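Local coordinates for protein putative cytochrome P450 154A1 (Streptomyces coelicolor, PDB 1ODO) that belongs to the cytochrome P450 family and holds a haem group, with 4-phenyl-1H-imidazole bound in the pocket beside it, at residues T177-D180 with Q181-Q185; L366-E369 with S370-R374; P137-L140 with R141-L144. All coordinates share one frame; numbering follows the deposited sequence.

Contact 1: residues T177-D180 with Q181-Q185; sequences TTLD and QAEAQ
Two carboxylates, those of Asp180 and Glu183, sit close together here, with Asp180 OD1 3.4 Å from Glu183 OE1. The reason is a capping box at the start of helix 181-204. Asp180 is the N-cap, and each of the two acids accepts the backbone N-H of the other. Asp180 CG lies between its own backbone N and carbonyl carbon (chi1 61°), which swings OD1 over the first turn. Glu183 N then donates to Asp180 OD1 at 2.7 Å, nearly straight and almost in line with the C-O bond. In return, Asp180 N donates to Glu183 OE1 at 2.8 Å, on the anti lone pair. The two side chains cross at about a right angle, and their carboxylate planes are 37° apart. The N-H groups of the helix start probably offset the repulsion between the acids. Leu179 lies just before the cap, and its CB packs 3.9 Å from Glu183 CB. The regular helix bonds begin with Ala184 N to Asp180 O. One turn along the surface, Gln181 NE2 reaches Gln185 OE1. Glu183 OE1 has a second donor: a water 2.7 Å away, which also donates to Thr178 O and so ties the loop to the cap.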
ATOM      1  N   THR A 177      -9.496  -9.047  -3.396  1.00 13.74           N
ATOM      2  CA  THR A 177     -10.237  -9.723  -2.341  1.00 13.56           C
ATOM      3  C   THR A 177     -11.551 -10.370  -2.777  1.00 14.72           C
ATOM      4  O   THR A 177     -12.336 -10.806  -1.932  1.00 14.43           O
ATOM      5  CB  THR A 177     -10.497  -8.762  -1.157  1.00 14.35           C
ATOM      6  OG1 THR A 177     -11.095  -7.556  -1.636  1.00 12.75           O
ATOM      7  CG2 THR A 177      -9.180  -8.417  -0.454  1.00 12.69           C
ATOM      8  N   THR A 178     -11.792 -10.434  -4.085  1.00 13.96           N
ATOM      9  CA  THR A 178     -13.019 -11.045  -4.598  1.00 15.28           C
ATOM     10  C   THR A 178     -12.736 -12.495  -5.012  1.00 16.31           C
ATOM     11  O   THR A 178     -13.653 -13.253  -5.319  1.00 16.44           O
ATOM     12  CB  THR A 178     -13.591 -10.284  -5.829  1.00 16.50           C
ATOM     13  OG1 THR A 178     -12.717 -10.447  -6.957  1.00 15.74           O
ATOM     14  CG2 THR A 178     -13.737  -8.795  -5.516  1.00 16.72           C
ATOM     15  N   LEU A 179     -11.461 -12.881  -5.017  1.00 15.92           N
ATOM     16  CA  LEU A 179     -11.084 -14.244  -5.395  1.00 15.56           C
ATOM     17  C   LEU A 179     -11.406 -15.241  -4.291  1.00 16.42           C
ATOM     18  O   LEU A 179     -11.280 -14.920  -3.102  1.00 15.04           O
ATOM     19  CB  LEU A 179      -9.582 -14.319  -5.693  1.00 15.97           C
ATOM     20  CG  LEU A 179      -9.030 -13.444  -6.820  1.00 16.10           C
ATOM     21  CD1 LEU A 179      -7.540 -13.695  -6.966  1.00 15.11           C
ATOM     22  CD2 LEU A 179      -9.750 -13.758  -8.123  1.00 17.33           C
ATOM     23  N   ASP A 180     -11.828 -16.449  -4.669  1.00 16.65           N
ATOM     24  CA  ASP A 180     -12.138 -17.446  -3.652  1.00 17.45           C
ATOM     25  C   ASP A 180     -10.831 -18.141  -3.290  1.00 17.62           C
ATOM     26  O   ASP A 180      -9.793 -17.871  -3.897  1.00 16.72           O
ATOM     27  CB  ASP A 180     -13.196 -18.467  -4.124  1.00 18.31           C
ATOM     28  CG  ASP A 180     -12.766 -19.269  -5.345  1.00 21.17           C
ATOM     29  OD1 ASP A 180     -11.555 -19.512  -5.533  1.00 20.09           O
ATOM     30  OD2 ASP A 180     -13.664 -19.682  -6.113  1.00 20.46           O
ATOM     31  N   GLN A 181     -10.883 -19.031  -2.307  1.00 16.67           N
ATOM     32  CA  GLN A 181      -9.699 -19.754  -1.857  1.00 18.90           C
ATOM     33  C   GLN A 181      -8.913 -20.419  -2.986  1.00 17.87           C
ATOM     34  O   GLN A 181      -7.691 -20.289  -3.052  1.00 18.05           O
ATOM     35  CB  GLN A 181     -10.106 -20.789  -0.800  1.00 19.16           C
ATOM     36  CG  GLN A 181      -8.971 -21.313   0.073  1.00 23.09           C
ATOM     37  CD  GLN A 181      -8.088 -22.313  -0.642  1.00 25.22           C
ATOM     38  OE1 GLN A 181      -8.575 -23.151  -1.396  1.00 24.97           O
ATOM     39  NE2 GLN A 181      -6.782 -22.244  -0.392  1.00 27.62           N
ATOM     40  N   ALA A 182      -9.608 -21.117  -3.876  1.00 17.22           N
ATOM     41  CA  ALA A 182      -8.947 -21.792  -4.992  1.00 17.79           C
ATOM     42  C   ALA A 182      -8.238 -20.817  -5.927  1.00 16.63           C
ATOM     43  O   ALA A 182      -7.092 -21.043  -6.324  1.00 16.14           O
ATOM     44  CB  ALA A 182      -9.963 -22.620  -5.779  1.00 18.90           C
ATOM     45  N   GLU A 183      -8.927 -19.738  -6.281  1.00 15.30           N
ATOM     46  CA  GLU A 183      -8.368 -18.728  -7.173  1.00 15.76           C
ATOM     47  C   GLU A 183      -7.178 -18.017  -6.539  1.00 15.51           C
ATOM     48  O   GLU A 183      -6.200 -17.715  -7.218  1.00 14.16           O
ATOM     49  CB  GLU A 183      -9.444 -17.707  -7.550  1.00 17.68           C
ATOM     50  CG  GLU A 183     -10.649 -18.330  -8.234  1.00 20.69           C
ATOM     51  CD  GLU A 183     -11.804 -17.362  -8.391  1.00 23.23           C
ATOM     52  OE1 GLU A 183     -12.156 -16.681  -7.403  1.00 20.38           O
ATOM     53  OE2 GLU A 183     -12.367 -17.294  -9.504  1.00 26.03           O
ATOM     54  N   ALA A 184      -7.265 -17.748  -5.239  1.00 14.65           N
ATOM     55  CA  ALA A 184      -6.181 -17.072  -4.529  1.00 14.70           C
ATOM     56  C   ALA A 184      -4.964 -17.992  -4.488  1.00 15.35           C
ATOM     57  O   ALA A 184      -3.834 -17.574  -4.723  1.00 13.76           O
ATOM     58  CB  ALA A 184      -6.622 -16.729  -3.111  1.00 14.82           C
ATOM     59  N   GLN A 185      -5.220 -19.256  -4.186  1.00 16.37           N
ATOM     60  CA  GLN A 185      -4.179 -20.268  -4.105  1.00 16.69           C
ATOM     61  C   GLN A 185      -3.454 -20.405  -5.449  1.00 16.21           C
ATOM     62  O   GLN A 185      -2.231 -20.554  -5.493  1.00 15.64           O
ATOM     63  CB  GLN A 185      -4.831 -21.585  -3.679  1.00 19.35           C
ATOM     64  CG  GLN A 185      -3.945 -22.797  -3.640  1.00 25.54           C
ATOM     65  CD  GLN A 185      -4.683 -23.986  -3.049  1.00 29.82           C
ATOM     66  OE1 GLN A 185      -4.873 -24.073  -1.833  1.00 31.19           O
ATOM     67  NE2 GLN A 185      -5.126 -24.895  -3.911  1.00 31.36           N
TER
HETATM   68  O   HOH W   1     -14.453 -15.292  -7.293  1.00 36.14           O

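Contact 2: residues L366-E369 with S370-R374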
ATOM      1  N   LEU A 366       7.236  13.761  -7.230  1.00 14.39           N
ATOM      2  CA  LEU A 366       7.904  13.996  -8.508  1.00 15.49           C
ATOM      3  C   LEU A 366       6.932  13.830  -9.676  1.00 15.81           C
ATOM      4  O   LEU A 366       6.919  14.638 -10.611  1.00 15.13           O
ATOM      5  CB  LEU A 366       9.079  13.030  -8.684  1.00 14.76           C
ATOM      6  CG  LEU A 366      10.353  13.356  -7.899  1.00 17.03           C
ATOM      7  CD1 LEU A 366      11.388  12.276  -8.145  1.00 16.38           C
ATOM      8  CD2 LEU A 366      10.893  14.716  -8.338  1.00 15.85           C
ATOM      9  N   ALA A 367       6.116  12.781  -9.620  1.00 15.63           N
ATOM     10  CA  ALA A 367       5.148  12.526 -10.677  1.00 15.19           C
ATOM     11  C   ALA A 367       4.182  13.701 -10.814  1.00 15.43           C
ATOM     12  O   ALA A 367       3.924  14.174 -11.919  1.00 13.54           O
ATOM     13  CB  ALA A 367       4.382  11.239 -10.388  1.00 15.87           C
ATOM     14  N   LEU A 368       3.658  14.184  -9.690  1.00 13.71           N
ATOM     15  CA  LEU A 368       2.724  15.306  -9.727  1.00 15.13           C
ATOM     16  C   LEU A 368       3.340  16.555 -10.342  1.00 15.47           C
ATOM     17  O   LEU A 368       2.749  17.174 -11.224  1.00 14.84           O
ATOM     18  CB  LEU A 368       2.223  15.640  -8.321  1.00 14.01           C
ATOM     19  CG  LEU A 368       1.329  14.600  -7.644  1.00 15.86           C
ATOM     20  CD1 LEU A 368       0.945  15.101  -6.257  1.00 16.23           C
ATOM     21  CD2 LEU A 368       0.086  14.351  -8.487  1.00 14.55           C
ATOM     22  N   GLU A 369       4.527  16.914  -9.866  1.00 17.29           N
ATOM     23  CA  GLU A 369       5.237  18.089 -10.356  1.00 18.10           C
ATOM     24  C   GLU A 369       5.453  18.038 -11.861  1.00 18.55           C
ATOM     25  O   GLU A 369       5.168  19.003 -12.572  1.00 18.19           O
ATOM     26  CB  GLU A 369       6.587  18.215  -9.643  1.00 19.88           C
ATOM     27  CG  GLU A 369       7.449  19.360 -10.144  1.00 26.79           C
ATOM     28  CD  GLU A 369       8.715  19.537  -9.331  1.00 29.88           C
ATOM     29  OE1 GLU A 369       9.462  18.551  -9.160  1.00 34.13           O
ATOM     30  OE2 GLU A 369       8.964  20.666  -8.865  1.00 34.27           O
ATOM     31  N   SER A 370       5.945  16.903 -12.344  1.00 17.99           N
ATOM     32  CA  SER A 370       6.205  16.719 -13.766  1.00 18.38           C
ATOM     33  C   SER A 370       4.927  16.725 -14.602  1.00 18.07           C
ATOM     34  O   SER A 370       4.851  17.402 -15.626  1.00 17.73           O
ATOM     35  CB  SER A 370       6.965  15.406 -13.981  1.00 18.95           C
ATOM     36  OG  SER A 370       7.264  15.194 -15.351  1.00 22.17           O
ATOM     37  N   LEU A 371       3.920  15.979 -14.155  1.00 17.29           N
ATOM     38  CA  LEU A 371       2.649  15.893 -14.862  1.00 17.58           C
ATOM     39  C   LEU A 371       1.934  17.235 -15.024  1.00 18.34           C
ATOM     40  O   LEU A 371       1.607  17.644 -16.142  1.00 19.03           O
ATOM     41  CB  LEU A 371       1.720  14.912 -14.145  1.00 18.23           C
ATOM     42  CG  LEU A 371       0.343  14.708 -14.780  1.00 18.67           C
ATOM     43  CD1 LEU A 371       0.503  14.043 -16.140  1.00 19.21           C
ATOM     44  CD2 LEU A 371      -0.521  13.847 -13.871  1.00 17.29           C
ATOM     45  N   PHE A 372       1.680  17.920 -13.916  1.00 17.09           N
ATOM     46  CA  PHE A 372       0.998  19.206 -13.993  1.00 19.45           C
ATOM     47  C   PHE A 372       1.895  20.307 -14.541  1.00 20.41           C
ATOM     48  O   PHE A 372       1.415  21.344 -14.996  1.00 21.79           O
ATOM     49  CB  PHE A 372       0.434  19.598 -12.624  1.00 17.98           C
ATOM     50  CG  PHE A 372      -0.768  18.799 -12.229  1.00 18.54           C
ATOM     51  CD1 PHE A 372      -0.630  17.590 -11.551  1.00 17.45           C
ATOM     52  CD2 PHE A 372      -2.043  19.223 -12.592  1.00 16.60           C
ATOM     53  CE1 PHE A 372      -1.750  16.810 -11.242  1.00 18.33           C
ATOM     54  CE2 PHE A 372      -3.167  18.453 -12.289  1.00 18.02           C
ATOM     55  CZ  PHE A 372      -3.020  17.243 -11.613  1.00 16.72           C
ATOM     56  N   GLY A 373       3.202  20.075 -14.504  1.00 21.61           N
ATOM     57  CA  GLY A 373       4.130  21.065 -15.013  1.00 21.69           C
ATOM     58  C   GLY A 373       4.114  21.020 -16.533  1.00 23.26           C
ATOM     59  O   GLY A 373       4.201  22.054 -17.199  1.00 22.76           O
ATOM     60  N   ARG A 374       3.982  19.815 -17.081  1.00 22.24           N
ATOM     61  CA  ARG A 374       3.955  19.619 -18.527  1.00 23.21           C
ATOM     62  C   ARG A 374       2.573  19.878 -19.124  1.00 23.04           C
ATOM     63  O   ARG A 374       2.458  20.414 -20.226  1.00 21.55           O
ATOM     64  CB  ARG A 374       4.385  18.191 -18.876  1.00 24.68           C
ATOM     65  CG  ARG A 374       4.706  17.983 -20.352  1.00 28.98           C
ATOM     66  CD  ARG A 374       6.037  18.633 -20.701  1.00 31.15           C
ATOM     67  NE  ARG A 374       7.141  17.973 -20.007  1.00 35.24           N
ATOM     68  CZ  ARG A 374       7.690  16.824 -20.393  1.00 37.09           C
ATOM     69  NH1 ARG A 374       7.248  16.203 -21.479  1.00 36.65           N
ATOM     70  NH2 ARG A 374       8.671  16.285 -19.681  1.00 38.63           N
TER
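Leu368 and Phe372 lie side by side on helix 357-374 and point the same way, one turn apart. In both, CG is anti to the carbonyl carbon (chi1 -68° and -73°). The leucine branch therefore runs alongside the ring, and Leu368 CD2 comes 4.1 Å from Phe372 CE1. The ring also turns an edge to the backbone of the previous turn. Leu368 O lies near the ring plane, 3.4 Å from Phe372 CD1. The same oxygen accepts Phe372 N at 3.0 Å. Leu371 is set differently. Its CB rests 3.2 Å from Ala367 O, and its side chain joins those of Leu368 and Phe372 in facing helix 247-260. Ser370 CB touches Leu366 O at 3.5 Å, while its side chain faces helix 108-131. The backbone bonds are regular as far as Phe372. The bond from Gly373 N to Glu369 O is weak, with an N-H...O angle of 126°, as the helix nears its end. Arg374 closes the helix and forms a salt bridge to Asp127. Between the side chains of Leu368 and Phe372 the contact is apolar. They meet by dispersion, and direction comes from the backbone bonds, which hold the two residues in step within this buried part of the P450 fold.

Contact 3: residues P137-L140 with R141-L144; sequences PVDL and RQEL
Asp139 O is gripped by two backbone N-H groups of the following turn. Glu143 N meets it at 3.0 Å, in the carbonyl plane. Gln142 N adds a weak bond at 3.1 Å, bent to 123°. The side chain of Asp139 caps the same turn. Its CG is anti to the backbone N (chi1 -177°), which lays the carboxylate alongside the start of the Arg141 side chain. There OD1 accepts Arg141 N at 3.1 Å, from above the carboxylate plane, and lies close to Arg141 CB. Leu401 N also donates to OD1. The other oxygen, OD2, takes a bond of 2.6 Å from a water that in turn accepts from Gln142 NE2. The carboxylate and amide planes are 72° apart, and the water bridges them. This is a strand-to-helix junction of the P450 fold. Strand 138-139, an outer strand of a small antiparallel sheet, runs straight into helix 140-145 with Asp139 as N-cap. The extended Arg141 chain leads away from the cap to a salt bridge with Asp252 on helix 247-260. On another side of the turn, Val138 CG1 packs across the bent Glu143 chain, 3.8 Å from its CG. Leu140 CD1 approaches Leu144 CB at 4.2 Å. Leu144 N is bonded to Leu140 O, but the donor stands above the carbonyl plane, and the turn here widens to a pi type.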
ATOM      1  N   PRO A 137      -8.625  10.689 -25.224  1.00 28.47           N
ATOM      2  CA  PRO A 137      -8.487  10.394 -23.795  1.00 27.23           C
ATOM      3  C   PRO A 137      -7.345   9.431 -23.493  1.00 25.41           C
ATOM      4  O   PRO A 137      -7.037   8.540 -24.288  1.00 24.37           O
ATOM      5  CB  PRO A 137      -9.854   9.817 -23.428  1.00 27.60           C
ATOM      6  CG  PRO A 137     -10.313   9.192 -24.705  1.00 29.81           C
ATOM      7  CD  PRO A 137      -9.930  10.233 -25.727  1.00 28.84           C
ATOM      8  N   VAL A 138      -6.725   9.625 -22.335  1.00 22.85           N
ATOM      9  CA  VAL A 138      -5.612   8.794 -21.894  1.00 20.90           C
ATOM     10  C   VAL A 138      -5.892   8.253 -20.493  1.00 19.66           C
ATOM     11  O   VAL A 138      -6.264   9.012 -19.600  1.00 19.57           O
ATOM     12  CB  VAL A 138      -4.302   9.617 -21.848  1.00 21.31           C
ATOM     13  CG1 VAL A 138      -3.164   8.771 -21.305  1.00 21.09           C
ATOM     14  CG2 VAL A 138      -3.964  10.134 -23.243  1.00 23.92           C
ATOM     15  N   ASP A 139      -5.732   6.948 -20.302  1.00 18.15           N
ATOM     16  CA  ASP A 139      -5.973   6.367 -18.982  1.00 17.91           C
ATOM     17  C   ASP A 139      -4.670   6.557 -18.209  1.00 16.42           C
ATOM     18  O   ASP A 139      -3.737   5.767 -18.334  1.00 16.56           O
ATOM     19  CB  ASP A 139      -6.305   4.881 -19.080  1.00 17.73           C
ATOM     20  CG  ASP A 139      -6.640   4.276 -17.727  1.00 18.82           C
ATOM     21  OD1 ASP A 139      -6.391   4.947 -16.703  1.00 15.81           O
ATOM     22  OD2 ASP A 139      -7.139   3.133 -17.681  1.00 20.67           O
ATOM     23  N   LEU A 140      -4.619   7.619 -17.416  1.00 17.58           N
ATOM     24  CA  LEU A 140      -3.442   7.945 -16.622  1.00 17.35           C
ATOM     25  C   LEU A 140      -2.992   6.836 -15.673  1.00 17.27           C
ATOM     26  O   LEU A 140      -1.808   6.733 -15.347  1.00 14.82           O
ATOM     27  CB  LEU A 140      -3.698   9.235 -15.841  1.00 18.05           C
ATOM     28  CG  LEU A 140      -2.476  10.108 -15.559  1.00 21.60           C
ATOM     29  CD1 LEU A 140      -1.873  10.587 -16.880  1.00 21.03           C
ATOM     30  CD2 LEU A 140      -2.890  11.301 -14.707  1.00 19.91           C
ATOM     31  N   ARG A 141      -3.929   6.007 -15.230  1.00 16.48           N
ATOM     32  CA  ARG A 141      -3.582   4.923 -14.324  1.00 16.03           C
ATOM     33  C   ARG A 141      -2.645   3.949 -15.036  1.00 16.62           C
ATOM     34  O   ARG A 141      -1.628   3.530 -14.482  1.00 16.31           O
ATOM     35  CB  ARG A 141      -4.850   4.201 -13.846  1.00 16.27           C
ATOM     36  CG  ARG A 141      -4.599   3.164 -12.750  1.00 15.91           C
ATOM     37  CD  ARG A 141      -5.901   2.555 -12.228  1.00 16.82           C
ATOM     38  NE  ARG A 141      -5.643   1.438 -11.320  1.00 16.64           N
ATOM     39  CZ  ARG A 141      -5.341   1.566 -10.032  1.00 16.45           C
ATOM     40  NH1 ARG A 141      -5.265   2.766  -9.474  1.00 15.31           N
ATOM     41  NH2 ARG A 141      -5.083   0.487  -9.305  1.00 15.79           N
ATOM     42  N   GLN A 142      -2.976   3.613 -16.280  1.00 16.89           N
ATOM     43  CA  GLN A 142      -2.158   2.691 -17.060  1.00 17.51           C
ATOM     44  C   GLN A 142      -0.913   3.317 -17.691  1.00 16.57           C
ATOM     45  O   GLN A 142       0.111   2.652 -17.832  1.00 16.30           O
ATOM     46  CB  GLN A 142      -2.995   2.054 -18.174  1.00 20.33           C
ATOM     47  CG  GLN A 142      -4.138   1.171 -17.694  1.00 22.57           C
ATOM     48  CD  GLN A 142      -3.665   0.048 -16.794  1.00 24.91           C
ATOM     49  OE1 GLN A 142      -2.689  -0.639 -17.099  1.00 25.97           O
ATOM     50  NE2 GLN A 142      -4.359  -0.150 -15.677  1.00 24.87           N
ATOM     51  N   GLU A 143      -0.994   4.590 -18.068  1.00 16.80           N
ATOM     52  CA  GLU A 143       0.143   5.259 -18.691  1.00 17.67           C
ATOM     53  C   GLU A 143       1.146   5.957 -17.777  1.00 16.89           C
ATOM     54  O   GLU A 143       2.234   6.323 -18.225  1.00 16.77           O
ATOM     55  CB  GLU A 143      -0.361   6.245 -19.751  1.00 20.28           C
ATOM     56  CG  GLU A 143      -1.202   5.585 -20.840  1.00 22.68           C
ATOM     57  CD  GLU A 143      -0.513   4.373 -21.447  1.00 25.54           C
ATOM     58  OE1 GLU A 143       0.659   4.499 -21.850  1.00 25.36           O
ATOM     59  OE2 GLU A 143      -1.143   3.294 -21.519  1.00 26.64           O
ATOM     60  N   LEU A 144       0.798   6.143 -16.506  1.00 15.28           N
ATOM     61  CA  LEU A 144       1.711   6.804 -15.575  1.00 15.33           C
ATOM     62  C   LEU A 144       1.731   6.184 -14.181  1.00 14.51           C
ATOM     63  O   LEU A 144       2.781   5.772 -13.690  1.00 13.85           O
ATOM     64  CB  LEU A 144       1.366   8.296 -15.447  1.00 14.46           C
ATOM     65  CG  LEU A 144       2.204   9.072 -14.418  1.00 15.42           C
ATOM     66  CD1 LEU A 144       3.672   9.051 -14.838  1.00 15.55           C
ATOM     67  CD2 LEU A 144       1.709  10.505 -14.301  1.00 16.67           C
TER
HETATM   68  O   HOH W   2      -6.874   1.324 -15.865  1.00 20.49           O

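Along the chain, contact 3 comes first, then contact 1, then contact 2. Contacts 1 and 3 each mark the start of a helix, 181-204 and 140-145. Contact 2 lies at the end of helix 357-374. Contacts 2 and 3 are neighbours, with centres about 14 Å apart, although more than 200 residues separate them in sequence. Leu371 CD2 packs on Leu140 CD2 at 3.6 Å and on Leu144 CD2 at 4.0 Å. Both contacts also lean on helices 108-131 and 247-260, so the short helix 140-145 is built into the helical body of the P450 fold. Contact 1 is remote from contact 2, across the chain's centre, with centres about 37 Å apart.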